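Local structure of pilin (Streptococcus pyogenes serotype M1, 3GLD) at residues P35-T40 with D108-V113; V21-D26 with V68-S73; S114-S119 with I151-S156. The protein forms the backbone of the streptococcal pilus as subunits stacked head to tail and covalently joined, a fibre required for adhesion to host cells, aggregation and biofilm formation. The protein carries 2 engineered substitutions. One frame throughout, in Å; residues are numbered along the deposited sequence.

Contact 1 (P35-T40 with D108-V113); sequences PNTDFT and DKVPGV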
loop_
_atom_site.group_PDB
_atom_site.type_symbol
_atom_site.label_atom_id
_atom_site.label_comp_id
_atom_site.label_asym_id
_atom_site.label_seq_id
_atom_site.Cartn_x
_atom_site.Cartn_y
_atom_site.Cartn_z
ATOM N N PRO A 35 -1.545 0.609 5.119
ATOM C CA PRO A 35 -1.086 -0.403 6.082
ATOM C C PRO A 35 -0.023 0.125 7.071
ATOM O O PRO A 35 0.754 1.004 6.712
ATOM C CB PRO A 35 -0.494 -1.501 5.179
ATOM C CG PRO A 35 -0.104 -0.773 3.920
ATOM C CD PRO A 35 -1.102 0.321 3.746
ATOM N N ASN A 36 -0.023 -0.409 8.288
ATOM C CA ASN A 36 1.049 -0.183 9.254
ATOM C C ASN A 36 2.239 -1.031 8.831
ATOM O O ASN A 36 2.229 -2.240 9.025
ATOM C CB ASN A 36 0.665 -0.627 10.673
ATOM C CG ASN A 36 -0.624 -0.033 11.169
ATOM O OD1 ASN A 36 -1.434 -0.748 11.763
ATOM N ND2 ASN A 36 -0.823 1.261 10.966
ATOM N N THR A 37 3.256 -0.401 8.255
ATOM C CA THR A 37 4.441 -1.126 7.799
ATOM C C THR A 37 5.631 -0.164 7.647
ATOM O O THR A 37 5.448 1.040 7.499
ATOM C CB THR A 37 4.191 -1.804 6.424
ATOM O OG1 THR A 37 5.335 -2.582 6.038
ATOM C CG2 THR A 37 3.925 -0.758 5.336
ATOM N N ASP A 38 6.839 -0.722 7.666
ATOM C CA ASP A 38 8.049 -0.006 7.220
ATOM C C ASP A 38 8.338 -0.304 5.764
ATOM O O ASP A 38 7.878 -1.318 5.235
ATOM C CB ASP A 38 9.253 -0.468 8.035
ATOM C CG ASP A 38 9.170 -0.054 9.489
ATOM O OD1 ASP A 38 8.348 0.834 9.809
ATOM O OD2 ASP A 38 9.929 -0.631 10.316
ATOM N N PHE A 39 9.101 0.580 5.117
ATOM C CA PHE A 39 9.831 0.249 3.902
ATOM C C PHE A 39 11.301 0.605 4.134
ATOM O O PHE A 39 11.599 1.668 4.697
ATOM C CB PHE A 39 9.278 0.999 2.684
ATOM C CG PHE A 39 7.883 0.603 2.318
ATOM C CD1 PHE A 39 7.633 -0.614 1.696
ATOM C CD2 PHE A 39 6.804 1.425 2.648
ATOM C CE1 PHE A 39 6.331 -0.997 1.393
ATOM C CE2 PHE A 39 5.498 1.057 2.341
ATOM C CZ PHE A 39 5.264 -0.148 1.704
ATOM N N THR A 40 12.194 -0.287 3.706
ATOM C CA THR A 40 13.606 -0.207 4.018
ATOM C C THR A 40 14.416 0.006 2.735
ATOM O O THR A 40 14.074 -0.514 1.658
ATOM C CB THR A 40 14.096 -1.465 4.779
ATOM O OG1 THR A 40 13.471 -1.505 6.062
ATOM C CG2 THR A 40 15.621 -1.425 5.023
ATOM N N ASP A 108 10.072 -8.564 3.918
ATOM C CA ASP A 108 8.801 -8.807 4.606
ATOM C C ASP A 108 7.707 -8.117 3.781
ATOM O O ASP A 108 7.283 -7.000 4.107
ATOM C CB ASP A 108 8.838 -8.285 6.053
ATOM C CG ASP A 108 10.076 -8.763 6.832
ATOM O OD1 ASP A 108 10.380 -9.987 6.829
ATOM O OD2 ASP A 108 10.741 -7.901 7.462
ATOM N N LYS A 109 7.297 -8.777 2.697
ATOM C CA LYS A 109 6.397 -8.196 1.700
ATOM C C LYS A 109 5.013 -7.925 2.288
ATOM O O LYS A 109 4.390 -8.817 2.858
ATOM C CB LYS A 109 6.287 -9.111 0.476
ATOM C CG LYS A 109 7.584 -9.242 -0.332
ATOM C CD LYS A 109 7.531 -10.397 -1.342
ATOM C CE LYS A 109 7.047 -9.930 -2.714
ATOM N NZ LYS A 109 6.589 -11.086 -3.559
ATOM N N VAL A 110 4.564 -6.684 2.161
ATOM C CA VAL A 110 3.262 -6.247 2.664
ATOM C C VAL A 110 2.216 -6.646 1.627
ATOM O O VAL A 110 2.375 -6.340 0.442
ATOM C CB VAL A 110 3.247 -4.713 2.850
ATOM C CG1 VAL A 110 1.908 -4.202 3.394
ATOM C CG2 VAL A 110 4.423 -4.276 3.725
ATOM N N PRO A 111 1.133 -7.321 2.070
ATOM C CA PRO A 111 0.076 -7.754 1.142
ATOM C C PRO A 111 -0.497 -6.601 0.324
ATOM O O PRO A 111 -0.708 -5.516 0.853
ATOM C CB PRO A 111 -0.989 -8.349 2.074
ATOM C CG PRO A 111 -0.239 -8.678 3.338
ATOM C CD PRO A 111 0.758 -7.581 3.468
ATOM N N GLY A 112 -0.718 -6.848 -0.966
ATOM C CA GLY A 112 -1.196 -5.832 -1.893
ATOM C C GLY A 112 -0.154 -4.851 -2.429
ATOM O O GLY A 112 -0.486 -4.009 -3.273
ATOM N N VAL A 113 1.083 -4.922 -1.932
ATOM C CA VAL A 113 2.134 -3.974 -2.364
ATOM C C VAL A 113 3.060 -4.524 -3.444
ATOM O O VAL A 113 3.622 -5.598 -3.303
ATOM C CB VAL A 113 2.995 -3.444 -1.174
ATOM C CG1 VAL A 113 4.116 -2.530 -1.685
ATOM C CG2 VAL A 113 2.103 -2.699 -0.167
#
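In the isopeptide-containing beta-sandwich domain of this pilin, the loop before the short strand 113-114 folds against the start of strand 37-45, and Val-110 carries most of the contact. Its two methyls divide the work. CG1, anti to the backbone N (chi1 -179°), crosses Pro-35 at about a right angle and sits 4.0 Å from the ring atom CG. CG2 meets Thr-37 tip to tip, 3.0 Å from its OG1, which is close for a methyl against a hydroxyl oxygen. Thr-37 presents that oxygen by holding OG1 anti to its own backbone N, with its own methyl CG2 in the crowded position between N and carbonyl carbon.

Further along, Phe-39 tips its ring toward the turn, so that CE1 comes 4.1 Å from CG1 of Val-113; this part is looser. Pro-35, Phe-39 and Val-113 also touch strand 151-169, which backs the buried side. The other side is solvent: Lys-109 points away from the strand, and Asp-108 too is exposed. No hydrogen bond crosses between the segments. The loop keeps its own shape by a type II turn, with Gly-112 at a phi of 80° and Val-113 N bonded to Val-110 O at 3.1 Å.

Contact 2 (V21-D26 with V68-S73); sequences VTKNLD and VTYTNS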
loop_
_atom_site.group_PDB
_atom_site.type_symbol
_atom_site.label_atom_id
_atom_site.label_comp_id
_atom_site.label_asym_id
_atom_site.label_seq_id
_atom_site.Cartn_x
_atom_site.Cartn_y
_atom_site.Cartn_z
ATOM N N VAL A 21 16.344 10.152 0.889
ATOM C CA VAL A 21 15.554 9.206 0.098
ATOM C C VAL A 21 14.080 9.582 0.230
ATOM O O VAL A 21 13.592 9.782 1.337
ATOM C CB VAL A 21 15.753 7.756 0.570
ATOM C CG1 VAL A 21 14.822 6.804 -0.199
ATOM C CG2 VAL A 21 17.192 7.334 0.391
ATOM N N THR A 22 13.380 9.692 -0.894
ATOM C CA THR A 22 11.952 10.017 -0.860
ATOM C C THR A 22 11.160 8.775 -1.233
ATOM O O THR A 22 11.454 8.105 -2.228
ATOM C CB THR A 22 11.577 11.173 -1.815
ATOM O OG1 THR A 22 12.254 12.367 -1.410
ATOM C CG2 THR A 22 10.083 11.442 -1.784
ATOM N N LYS A 23 10.171 8.455 -0.408
ATOM C CA LYS A 23 9.306 7.305 -0.669
ATOM C C LYS A 23 7.881 7.786 -0.889
ATOM O O LYS A 23 7.352 8.571 -0.100
ATOM C CB LYS A 23 9.396 6.296 0.490
ATOM C CG LYS A 23 8.482 5.066 0.382
ATOM C CD LYS A 23 8.663 4.317 -0.941
ATOM C CE LYS A 23 7.970 2.991 -0.931
ATOM N NZ LYS A 23 6.491 3.103 -0.711
ATOM N N ASN A 24 7.284 7.337 -1.984
ATOM C CA ASN A 24 5.894 7.603 -2.281
ATOM C C ASN A 24 5.130 6.277 -2.360
ATOM O O ASN A 24 5.694 5.245 -2.721
ATOM C CB ASN A 24 5.758 8.371 -3.601
ATOM C CG ASN A 24 6.134 9.853 -3.478
ATOM O OD1 ASN A 24 7.003 10.347 -4.202
ATOM N ND2 ASN A 24 5.463 10.568 -2.585
ATOM N N LEU A 25 3.854 6.299 -1.995
ATOM C CA LEU A 25 3.019 5.115 -2.151
ATOM C C LEU A 25 1.863 5.460 -3.079
ATOM O O LEU A 25 0.965 6.220 -2.723
ATOM C CB LEU A 25 2.536 4.615 -0.791
ATOM C CG LEU A 25 1.770 3.298 -0.674
ATOM C CD1 LEU A 25 2.659 2.099 -0.967
ATOM C CD2 LEU A 25 1.187 3.191 0.738
ATOM N N ASP A 26 1.911 4.906 -4.278
ATOM C CA ASP A 26 0.855 5.089 -5.258
ATOM C C ASP A 26 -0.312 4.168 -4.885
ATOM O O ASP A 26 -0.087 3.011 -4.560
ATOM C CB ASP A 26 1.376 4.725 -6.652
ATOM C CG ASP A 26 1.100 5.805 -7.671
ATOM O OD1 ASP A 26 1.509 6.967 -7.448
ATOM O OD2 ASP A 26 0.468 5.494 -8.704
ATOM N N VAL A 68 11.480 4.220 6.120
ATOM C CA VAL A 68 10.320 5.071 6.325
ATOM C C VAL A 68 9.243 4.186 6.966
ATOM O O VAL A 68 9.352 2.949 6.946
ATOM C CB VAL A 68 9.801 5.667 5.004
ATOM C CG1 VAL A 68 10.825 6.643 4.400
ATOM C CG2 VAL A 68 9.438 4.551 4.001
ATOM N N THR A 69 8.231 4.816 7.547
ATOM C CA THR A 69 7.175 4.114 8.267
ATOM C C THR A 69 5.834 4.702 7.866
ATOM O O THR A 69 5.676 5.928 7.806
ATOM C CB THR A 69 7.347 4.217 9.799
ATOM O OG1 THR A 69 8.447 3.405 10.207
ATOM C CG2 THR A 69 6.104 3.713 10.539
ATOM N N TYR A 70 4.890 3.813 7.563
ATOM C CA TYR A 70 3.510 4.187 7.282
ATOM C C TYR A 70 2.616 3.666 8.412
ATOM O O TYR A 70 2.939 2.660 9.052
ATOM C CB TYR A 70 3.077 3.611 5.924
ATOM C CG TYR A 70 3.642 4.368 4.741
ATOM C CD1 TYR A 70 2.932 5.410 4.162
ATOM C CD2 TYR A 70 4.900 4.058 4.224
ATOM C CE1 TYR A 70 3.433 6.112 3.096
ATOM C CE2 TYR A 70 5.427 4.770 3.140
ATOM C CZ TYR A 70 4.677 5.795 2.589
ATOM O OH TYR A 70 5.154 6.516 1.525
ATOM N N THR A 71 1.514 4.364 8.678
ATOM C CA THR A 71 0.480 3.872 9.618
ATOM C C THR A 71 -0.904 4.118 9.063
ATOM O O THR A 71 -1.073 4.871 8.105
ATOM C CB THR A 71 0.498 4.567 11.018
ATOM O OG1 THR A 71 0.563 5.987 10.846
ATOM C CG2 THR A 71 1.619 4.068 11.902
ATOM N N ASN A 72 -1.910 3.511 9.692
ATOM C CA ASN A 72 -3.309 3.717 9.269
ATOM C C ASN A 72 -3.665 5.208 9.209
ATOM O O ASN A 72 -4.392 5.642 8.311
ATOM C CB ASN A 72 -4.288 2.957 10.188
ATOM C CG ASN A 72 -4.095 1.429 10.152
ATOM O OD1 ASN A 72 -4.425 0.750 11.117
ATOM N ND2 ASN A 72 -3.559 0.894 9.044
ATOM N N SER A 73 -3.127 5.991 10.152
ATOM C CA SER A 73 -3.453 7.423 10.264
ATOM C C SER A 73 -2.917 8.293 9.120
ATOM O O SER A 73 -3.316 9.450 8.968
ATOM C CB SER A 73 -3.038 7.981 11.647
ATOM O OG SER A 73 -1.620 7.965 11.793
#
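Lys-23, Leu-25, Val-68 and Tyr-70 meet where strands 21-26 and 68-70 face each other, their axes 9.1 Å apart at closest approach and 23° from parallel. The aliphatic part of Lys-23 does the first packing: its CG lies 3.8 Å from Val-68 CG2, the side chains crossing at about a right angle. The same CG comes up to the edge of the Tyr-70 ring, near its plane. Leu-25 takes a ring face instead, with CD2 above it, while its CB stands 4.2 Å from Tyr-70 CZ. The phenol pushes in between Lys-23 and Leu-25 until its OH is 3.4 Å from Lys-23 O, yet the hydroxyl finds its hydrogen-bond partner elsewhere, at Asn-79 O.

One step out is the ammonium. Lys-23 starts with CG anti to its backbone N (chi1 177°), then bends at chi2 and chi4, and this folded chain returns NZ to its own strand, 3.0 Å from Asn-24 O. NZ approaches above that carbonyl plane, 56° out of it. A cation-pi contact with Phe-39 covers the amine as well. Around this, Lys-23 is fixed by backbone bonds to Lys-81, and Val-68 rests on Phe-39 and Phe-41.

Lys-23 belongs to the isopeptide cross-link with Asn-155; here its NZ is 3.7 Å from Asn-155 CG, the bond unformed. The engineered Ala-104 holds the position that autocatalyses the bond, its side chain about 6 Å from that of Lys-23. Lysine and asparagine on neighbouring strands with a catalytic acid nearby mark the intramolecular isopeptide site of Spy0128-like domains, here lacking the acid and unlinked.

Contact 3 (S114-S119 with I151-S156); sequences SYDTTS and IQFKNS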
loop_
_atom_site.group_PDB
_atom_site.type_symbol
_atom_site.label_atom_id
_atom_site.label_comp_id
_atom_site.label_asym_id
_atom_site.label_seq_id
_atom_site.Cartn_x
_atom_site.Cartn_y
_atom_site.Cartn_z
ATOM N N SER A 114 3.192 -3.765 -4.522
ATOM C CA SER A 114 4.153 -4.041 -5.576
ATOM C C SER A 114 5.362 -3.142 -5.355
ATOM O O SER A 114 5.224 -1.916 -5.282
ATOM C CB SER A 114 3.543 -3.727 -6.935
ATOM O OG SER A 114 2.428 -4.564 -7.189
ATOM N N TYR A 115 6.538 -3.757 -5.264
ATOM C CA TYR A 115 7.747 -3.054 -4.873
ATOM C C TYR A 115 8.503 -2.422 -6.033
ATOM O O TYR A 115 8.639 -3.024 -7.108
ATOM C CB TYR A 115 8.648 -3.992 -4.065
ATOM C CG TYR A 115 8.133 -4.180 -2.656
ATOM C CD1 TYR A 115 8.596 -3.376 -1.611
ATOM C CD2 TYR A 115 7.152 -5.133 -2.374
ATOM C CE1 TYR A 115 8.113 -3.540 -0.319
ATOM C CE2 TYR A 115 6.657 -5.300 -1.091
ATOM C CZ TYR A 115 7.133 -4.501 -0.069
ATOM O OH TYR A 115 6.636 -4.678 1.194
ATOM N N ASP A 116 8.979 -1.198 -5.813
ATOM C CA ASP A 116 9.854 -0.524 -6.772
ATOM C C ASP A 116 11.168 -1.285 -6.917
ATOM O O ASP A 116 11.878 -1.529 -5.934
ATOM C CB ASP A 116 10.113 0.922 -6.349
ATOM C CG ASP A 116 10.685 1.768 -7.480
ATOM O OD1 ASP A 116 11.300 1.191 -8.401
ATOM O OD2 ASP A 116 10.503 3.005 -7.454
ATOM N N THR A 117 11.484 -1.667 -8.148
ATOM C CA THR A 117 12.699 -2.428 -8.429
ATOM C C THR A 117 13.883 -1.528 -8.796
ATOM O O THR A 117 14.998 -2.021 -9.013
ATOM C CB THR A 117 12.485 -3.505 -9.532
ATOM O OG1 THR A 117 11.949 -2.889 -10.717
ATOM C CG2 THR A 117 11.521 -4.600 -9.041
ATOM N N THR A 118 13.639 -0.217 -8.849
ATOM C CA THR A 118 14.672 0.756 -9.245
ATOM C C THR A 118 15.980 0.599 -8.458
ATOM O O THR A 118 15.988 0.347 -7.251
ATOM C CB THR A 118 14.144 2.214 -9.173
ATOM O OG1 THR A 118 12.927 2.317 -9.928
ATOM C CG2 THR A 118 15.155 3.206 -9.742
ATOM N N SER A 119 17.090 0.726 -9.174
ATOM C CA SER A 119 18.402 0.732 -8.561
ATOM C C SER A 119 19.037 2.049 -8.937
ATOM O O SER A 119 19.035 2.434 -10.113
ATOM C CB SER A 119 19.241 -0.439 -9.069
ATOM O OG SER A 119 20.436 -0.590 -8.309
ATOM N N ILE A 151 16.800 10.660 -5.223
ATOM C CA ILE A 151 16.564 9.266 -4.896
ATOM C C ILE A 151 15.106 9.172 -4.429
ATOM O O ILE A 151 14.738 9.653 -3.348
ATOM C CB ILE A 151 17.550 8.740 -3.813
ATOM C CG1 ILE A 151 19.014 9.104 -4.143
ATOM C CG2 ILE A 151 17.383 7.235 -3.604
ATOM C CD1 ILE A 151 19.479 8.747 -5.564
ATOM N N GLN A 152 14.282 8.587 -5.283
ATOM C CA GLN A 152 12.855 8.440 -5.040
ATOM C C GLN A 152 12.461 7.009 -5.359
ATOM O O GLN A 152 12.944 6.422 -6.338
ATOM C CB GLN A 152 12.061 9.427 -5.901
ATOM C CG GLN A 152 11.851 10.784 -5.237
ATOM C CD GLN A 152 11.621 11.930 -6.211
ATOM O OE1 GLN A 152 11.309 11.722 -7.389
ATOM N NE2 GLN A 152 11.791 13.160 -5.717
ATOM N N PHE A 153 11.609 6.451 -4.503
ATOM C CA PHE A 153 11.034 5.129 -4.710
ATOM C C PHE A 153 9.494 5.207 -4.631
ATOM O O PHE A 153 8.941 5.899 -3.768
ATOM C CB PHE A 153 11.576 4.153 -3.669
ATOM C CG PHE A 153 13.015 3.760 -3.889
ATOM C CD1 PHE A 153 13.353 2.778 -4.815
ATOM C CD2 PHE A 153 14.035 4.357 -3.146
ATOM C CE1 PHE A 153 14.692 2.397 -5.021
ATOM C CE2 PHE A 153 15.364 3.980 -3.331
ATOM C CZ PHE A 153 15.692 2.998 -4.274
ATOM N N LYS A 154 8.807 4.501 -5.528
ATOM C CA LYS A 154 7.340 4.554 -5.581
ATOM C C LYS A 154 6.783 3.137 -5.621
ATOM O O LYS A 154 6.769 2.512 -6.673
ATOM C CB LYS A 154 6.867 5.360 -6.801
ATOM C CG LYS A 154 5.343 5.627 -6.834
ATOM C CD LYS A 154 4.923 6.755 -7.797
ATOM C CE LYS A 154 4.956 6.301 -9.255
ATOM N NZ LYS A 154 4.201 7.228 -10.162
ATOM N N ASN A 155 6.388 2.613 -4.462
ATOM C CA ASN A 155 5.658 1.354 -4.414
ATOM C C ASN A 155 4.178 1.585 -4.730
ATOM O O ASN A 155 3.678 2.714 -4.594
ATOM C CB ASN A 155 5.809 0.683 -3.052
ATOM C CG ASN A 155 7.220 0.192 -2.788
ATOM O OD1 ASN A 155 8.066 0.092 -3.700
ATOM N ND2 ASN A 155 7.488 -0.122 -1.526
ATOM N N SER A 156 3.489 0.532 -5.171
ATOM C CA SER A 156 2.040 0.623 -5.468
ATOM C C SER A 156 1.236 -0.223 -4.490
ATOM O O SER A 156 1.533 -1.398 -4.276
ATOM C CB SER A 156 1.713 0.219 -6.915
ATOM O OG SER A 156 0.353 0.554 -7.222
HETATM O O HOH W 1 0.367 -4.268 -5.867
#
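Four hydrogen bonds cross here, all given by backbone N-H groups. Two are main chain to main chain: Ser-114 and Ser-156 form an antiparallel hydrogen-bonded pair, with Ser-114 N to Ser-156 O at 2.9 Å and its return bond nearly as short, both in the carbonyl planes. A water 2.5 Å from Ser-114 OG adds a weak bond to Ser-156 O.

Beyond that pair, side chains replace main-chain acceptors. Asn-155 OD1 takes Asp-116 N at 2.6 Å, almost straight (170°), although the donor lies above the amide plane. Asp-116, its CG anti to the backbone N, turns its carboxylate back to strand 151-156, where OD2 accepts Lys-154 N at 3.0 Å through its anti lone pair. OD1 serves its own segment: Thr-118 N closes an Asx turn on it, and Thr-118 OG1 binds its syn lone pair at a very short 2.5 Å. Three donors grip this carboxylate, which should favour its charged form.

So the irregular 114-119 stretch is stitched along a strand of the sandwich that carries Asn-155, the asparagine of the intramolecular isopeptide site.

Among the packing contacts, the Phe-153 ring stands nearly upright to the Asp-116 carboxylate (79°) and turns its edge, at CE1, to Thr-118 O 3.3 Å away. Tyr-115 CD1 lies 3.4 Å from Asn-155 ND2, ring and amide planes 67° apart; its OH is bonded to Val-110 N.

From the N terminus, strand 18-27 opens contact 2 and strand 37-45 opens contact 1 before either closes. Residues 68-73 close contact 2, then 108-113 close contact 1, so the two loops cross. Contact 3 begins directly afterwards, at Ser-114, and closes in series with 151-156. Contacts 1 and 2 join through strands 37-45 and 65-70, neighbours in one sheet, where Thr-37 O pairs with Tyr-70 N. Contacts 2 and 3 share the other sheet, in which strands 18-27 and 151-169 run parallel and bring Lys-23 beside Asn-155. Tyr-115 ties contact 3 to contact 1, its ring against Phe-39. Strand 151-169 runs on toward the second domain.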